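Local coordinates for long form salivary protein D7L1 (Culex quinquefasciatus, PDB 6V4C) that binds and sequesters adenine nucleotides, ADP and ATP most tightly, thereby inhibiting platelet aggregation and easing blood feeding by the female mosquito, at residues Y159-K171 and R283-C295. Numbering follows the deposited sequence.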
loop_
_atom_site.group_PDB
_atom_site.type_symbol
_atom_site.label_atom_id
_atom_site.label_comp_id
_atom_site.label_asym_id
_atom_site.label_seq_id
_atom_site.Cartn_x
_atom_site.Cartn_y
_atom_site.Cartn_z
ATOM N N TYR A 159 21.340 1.951 8.481
ATOM C CA TYR A 159 22.566 2.469 7.900
ATOM C C TYR A 159 22.792 3.911 8.323
ATOM O O TYR A 159 21.847 4.692 8.474
ATOM C CB TYR A 159 22.523 2.427 6.369
ATOM C CG TYR A 159 22.469 1.040 5.785
ATOM C CD1 TYR A 159 23.606 0.243 5.734
ATOM C CD2 TYR A 159 21.285 0.526 5.277
ATOM C CE1 TYR A 159 23.563 -1.027 5.196
ATOM C CE2 TYR A 159 21.231 -0.743 4.737
ATOM C CZ TYR A 159 22.373 -1.517 4.700
ATOM O OH TYR A 159 22.323 -2.783 4.165
ATOM N N GLN A 160 24.063 4.258 8.507
ATOM C CA GLN A 160 24.452 5.653 8.621
ATOM C C GLN A 160 24.506 6.269 7.233
ATOM O O GLN A 160 24.935 5.625 6.271
ATOM C CB GLN A 160 25.828 5.773 9.272
ATOM C CG GLN A 160 25.855 5.420 10.744
ATOM C CD GLN A 160 27.074 5.986 11.447
ATOM O OE1 GLN A 160 27.886 5.246 12.001
ATOM N NE2 GLN A 160 27.206 7.309 11.426
ATOM N N ASP A 161 24.056 7.517 7.132
ATOM C CA ASP A 161 24.093 8.225 5.862
ATOM C C ASP A 161 25.512 8.238 5.312
ATOM O O ASP A 161 26.465 8.558 6.025
ATOM C CB ASP A 161 23.599 9.660 6.055
ATOM C CG ASP A 161 22.105 9.734 6.305
ATOM O OD1 ASP A 161 21.461 8.668 6.397
ATOM O OD2 ASP A 161 21.574 10.861 6.403
ATOM N N GLY A 162 25.647 7.856 4.047
ATOM C CA GLY A 162 26.918 7.914 3.363
ATOM C C GLY A 162 27.860 6.760 3.617
ATOM O O GLY A 162 28.954 6.746 3.039
ATOM N N GLU A 163 27.490 5.794 4.454
ATOM C CA GLU A 163 28.387 4.672 4.692
ATOM C C GLU A 163 28.443 3.766 3.466
ATOM O O GLU A 163 27.486 3.668 2.693
ATOM C CB GLU A 163 27.989 3.894 5.948
ATOM C CG GLU A 163 26.893 2.859 5.766
ATOM C CD GLU A 163 26.744 1.964 6.985
ATOM O OE1 GLU A 163 27.444 0.931 7.063
ATOM O OE2 GLU A 163 25.936 2.302 7.875
ATOM N N ALA A 164 29.592 3.102 3.294
ATOM C CA ALA A 164 29.891 2.425 2.035
ATOM C C ALA A 164 28.852 1.364 1.691
ATOM O O ALA A 164 28.419 1.266 0.537
ATOM C CB ALA A 164 31.294 1.817 2.082
ATOM N N ALA A 165 28.442 0.558 2.674
ATOM C CA ALA A 165 27.441 -0.466 2.399
ATOM C C ALA A 165 26.129 0.162 1.949
ATOM O O ALA A 165 25.452 -0.365 1.059
ATOM C CB ALA A 165 27.229 -1.340 3.635
ATOM N N TYR A 166 25.762 1.295 2.551
ATOM C CA TYR A 166 24.514 1.962 2.197
ATOM C C TYR A 166 24.546 2.457 0.757
ATOM O O TYR A 166 23.572 2.291 0.015
ATOM C CB TYR A 166 24.266 3.122 3.162
ATOM C CG TYR A 166 22.876 3.714 3.110
ATOM C CD1 TYR A 166 21.832 3.050 2.477
ATOM C CD2 TYR A 166 22.608 4.943 3.701
ATOM C CE1 TYR A 166 20.558 3.597 2.432
ATOM C CE2 TYR A 166 21.343 5.498 3.662
ATOM C CZ TYR A 166 20.321 4.822 3.026
ATOM O OH TYR A 166 19.062 5.380 2.993
ATOM N N CYS A 167 25.657 3.065 0.341
ATOM C CA CYS A 167 25.737 3.571 -1.024
ATOM C C CYS A 167 25.781 2.444 -2.047
ATOM O O CYS A 167 25.363 2.639 -3.193
ATOM C CB CYS A 167 26.921 4.524 -1.174
ATOM S SG CYS A 167 26.830 5.941 -0.059
ATOM N N ASN A 168 26.270 1.262 -1.658
ATOM C CA ASN A 168 26.159 0.103 -2.538
ATOM C C ASN A 168 24.706 -0.304 -2.731
ATOM O O ASN A 168 24.307 -0.691 -3.837
ATOM C CB ASN A 168 26.986 -1.063 -1.995
ATOM C CG ASN A 168 28.474 -0.881 -2.225
ATOM O OD1 ASN A 168 28.890 -0.112 -3.092
ATOM N ND2 ASN A 168 29.285 -1.596 -1.450
ATOM N N VAL A 169 23.898 -0.225 -1.669
ATOM C CA VAL A 169 22.467 -0.494 -1.793
ATOM C C VAL A 169 21.828 0.492 -2.763
ATOM O O VAL A 169 21.021 0.114 -3.619
ATOM C CB VAL A 169 21.786 -0.452 -0.414
ATOM C CG1 VAL A 169 20.275 -0.596 -0.559
ATOM C CG2 VAL A 169 22.341 -1.537 0.490
ATOM N N ARG A 170 22.185 1.772 -2.637
ATOM C CA ARG A 170 21.658 2.783 -3.550
ATOM C C ARG A 170 22.107 2.522 -4.981
ATOM O O ARG A 170 21.322 2.669 -5.924
ATOM C CB ARG A 170 22.121 4.171 -3.101
ATOM C CG ARG A 170 21.508 4.668 -1.799
ATOM C CD ARG A 170 20.022 4.913 -1.961
ATOM N NE ARG A 170 19.724 5.575 -3.227
ATOM C CZ ARG A 170 18.529 5.567 -3.808
ATOM N NH1 ARG A 170 17.519 4.931 -3.234
ATOM N NH2 ARG A 170 18.348 6.183 -4.969
ATOM N N LYS A 171 23.367 2.125 -5.159
ATOM C CA LYS A 171 23.962 2.035 -6.487
ATOM C C LYS A 171 23.549 0.762 -7.217
ATOM O O LYS A 171 23.246 0.803 -8.414
ATOM C CB LYS A 171 25.483 2.107 -6.355
ATOM C CG LYS A 171 26.247 2.380 -7.640
ATOM C CD LYS A 171 27.717 2.640 -7.333
ATOM C CE LYS A 171 28.483 3.088 -8.565
ATOM N NZ LYS A 171 29.802 3.676 -8.199
ATOM N N ARG A 283 15.738 9.597 -13.988
ATOM C CA ARG A 283 17.164 9.770 -13.713
ATOM C C ARG A 283 17.400 10.805 -12.619
ATOM O O ARG A 283 18.184 10.575 -11.690
ATOM C CB ARG A 283 17.910 10.161 -14.989
ATOM C CG ARG A 283 18.043 9.045 -16.019
ATOM C CD ARG A 283 19.012 9.455 -17.123
ATOM N NE ARG A 283 20.352 9.718 -16.602
ATOM C CZ ARG A 283 21.304 10.369 -17.265
ATOM N NH1 ARG A 283 21.066 10.841 -18.483
ATOM N NH2 ARG A 283 22.491 10.558 -16.706
ATOM N N SER A 284 16.744 11.962 -12.717
ATOM C CA SER A 284 16.969 12.997 -11.714
ATOM C C SER A 284 16.302 12.650 -10.389
ATOM O O SER A 284 16.746 13.114 -9.332
ATOM C CB SER A 284 16.535 14.373 -12.234
ATOM O OG SER A 284 15.199 14.351 -12.717
ATOM N N LYS A 285 15.244 11.836 -10.419
ATOM C CA LYS A 285 14.631 11.401 -9.167
ATOM C C LYS A 285 15.530 10.426 -8.416
ATOM O O LYS A 285 15.666 10.515 -7.190
ATOM C CB LYS A 285 13.257 10.794 -9.434
ATOM C CG LYS A 285 12.235 11.823 -9.865
ATOM C CD LYS A 285 10.830 11.258 -9.864
ATOM C CE LYS A 285 9.806 12.377 -9.980
ATOM N NZ LYS A 285 9.912 13.354 -8.854
ATOM N N VAL A 286 16.148 9.486 -9.134
ATOM C CA VAL A 286 17.094 8.568 -8.504
ATOM C C VAL A 286 18.300 9.334 -7.970
ATOM O O VAL A 286 18.813 9.035 -6.886
ATOM C CB VAL A 286 17.495 7.451 -9.489
ATOM C CG1 VAL A 286 18.602 6.585 -8.908
ATOM C CG2 VAL A 286 16.290 6.601 -9.844
ATOM N N LYS A 287 18.759 10.346 -8.714
ATOM C CA LYS A 287 19.870 11.166 -8.233
ATOM C C LYS A 287 19.508 11.898 -6.947
ATOM O O LYS A 287 20.321 11.967 -6.018
ATOM C CB LYS A 287 20.308 12.159 -9.311
ATOM C CG LYS A 287 21.329 11.604 -10.300
ATOM N N ALA A 288 18.295 12.458 -6.874
ATOM C CA ALA A 288 17.895 13.184 -5.673
ATOM C C ALA A 288 17.797 12.250 -4.472
ATOM O O ALA A 288 18.118 12.639 -3.344
ATOM C CB ALA A 288 16.571 13.911 -5.911
ATOM N N LEU A 289 17.362 11.006 -4.700
ATOM C CA LEU A 289 17.280 10.034 -3.611
ATOM C C LEU A 289 18.667 9.590 -3.158
ATOM O O LEU A 289 18.882 9.335 -1.966
ATOM C CB LEU A 289 16.430 8.836 -4.037
ATOM C CG LEU A 289 14.926 9.088 -4.138
ATOM C CD1 LEU A 289 14.258 8.060 -5.036
ATOM C CD2 LEU A 289 14.298 9.072 -2.750
ATOM N N ASP A 290 19.614 9.478 -4.091
ATOM C CA ASP A 290 21.005 9.235 -3.715
ATOM C C ASP A 290 21.517 10.353 -2.815
ATOM O O ASP A 290 22.151 10.101 -1.784
ATOM C CB ASP A 290 21.884 9.149 -4.967
ATOM C CG ASP A 290 21.602 7.919 -5.817
ATOM O OD1 ASP A 290 21.005 6.945 -5.311
ATOM O OD2 ASP A 290 22.000 7.929 -7.000
ATOM N N SER A 291 21.253 11.602 -3.204
ATOM C CA SER A 291 21.717 12.747 -2.428
ATOM C C SER A 291 21.076 12.773 -1.047
ATOM O O SER A 291 21.735 13.103 -0.055
ATOM C CB SER A 291 21.404 14.035 -3.186
ATOM O OG SER A 291 21.727 15.171 -2.405
ATOM N N GLU A 292 19.788 12.430 -0.972
ATOM C CA GLU A 292 19.097 12.354 0.312
ATOM C C GLU A 292 19.785 11.376 1.255
ATOM O O GLU A 292 19.856 11.614 2.467
ATOM C CB GLU A 292 17.648 11.937 0.066
ATOM C CG GLU A 292 16.780 11.833 1.300
ATOM C CD GLU A 292 15.370 11.388 0.959
ATOM O OE1 GLU A 292 15.197 10.236 0.505
ATOM O OE2 GLU A 292 14.435 12.197 1.129
ATOM N N ALA A 293 20.300 10.270 0.719
ATOM C CA ALA A 293 21.034 9.297 1.515
ATOM C C ALA A 293 22.502 9.662 1.686
ATOM O O ALA A 293 23.249 8.887 2.295
ATOM C CB ALA A 293 20.906 7.902 0.897
ATOM N N LYS A 294 22.921 10.822 1.174
ATOM C CA LYS A 294 24.324 11.244 1.203
ATOM C C LYS A 294 25.221 10.263 0.450
ATOM O O LYS A 294 26.335 9.953 0.878
ATOM C CB LYS A 294 24.836 11.519 2.623
ATOM C CG LYS A 294 24.484 12.903 3.166
ATOM C CD LYS A 294 22.997 13.056 3.437
ATOM C CE LYS A 294 22.629 14.506 3.734
ATOM N NZ LYS A 294 23.359 15.038 4.917
ATOM N N CYS A 295 24.728 9.774 -0.686
ATOM C CA CYS A 295 25.469 8.828 -1.514
ATOM C C CYS A 295 25.704 9.370 -2.921
ATOM O O CYS A 295 25.406 10.529 -3.207
ATOM C CB CYS A 295 24.729 7.489 -1.587
ATOM S SG CYS A 295 24.867 6.490 -0.091
#
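Cys167 and Cys295 are joined by a disulfide that ties the last residue of the chain to the first turn of helix 164-172. Its C-S-S-C torsion is -82°, close to the relaxed value. Cys295 SG also lies obliquely over the Tyr166 ring, 5.1 Å from the ring centroid. One turn along the helix, Arg170 reaches across to Asp290. Its chain is bent at chi2 and chi3, which turns the side of the guanidinium to the carboxylate. NE and NH2 both grip the single atom Asp290 OD1, each at 2.8 Å. OD1 lies almost in the guanidinium plane, but the two flat groups are turned 66° apart. NE meets OD1 nearly along the C-O axis; NH2 comes from above the carboxylate plane. Leu289 CB packs over one guanidinium face, 3.4 Å from Arg170 NH2. Arg170 NH1 has its own salt bridge to Glu260 of helix 249-263.

Ala293 CB packs obliquely on the outer end of the Tyr166 ring, 3.7 Å from Tyr166 CE2. With CG anti to the backbone N, the ring reaches toward Ala293. The Tyr166 hydroxyl bonds to Arg152 of helix 150-158. Arg152 also pairs with Asp161.

Helix 279-292 ends in a Schellman motif, with Lys294 at positive phi. Beside this helix end, Gly162 N gives Ala293 O a weak hydrogen bond of 3.1 Å. Lys294 O sits 3.3 Å from Gly162 CA in a CA-H...O contact. Gly162 belongs to the type II turn before helix 164-172.

Segments 164-171 and 283-292 run antiparallel, at 169°, with their axes 10.6 Å apart at closest approach. The disulfide fastens the C-terminal end, just after helix 279-292, covalently to helix 164-172. The bonds to Asp290 and Glu260 engage all three guanidinium nitrogens and probably fix its rotation, while the two carboxylates would balance its charge.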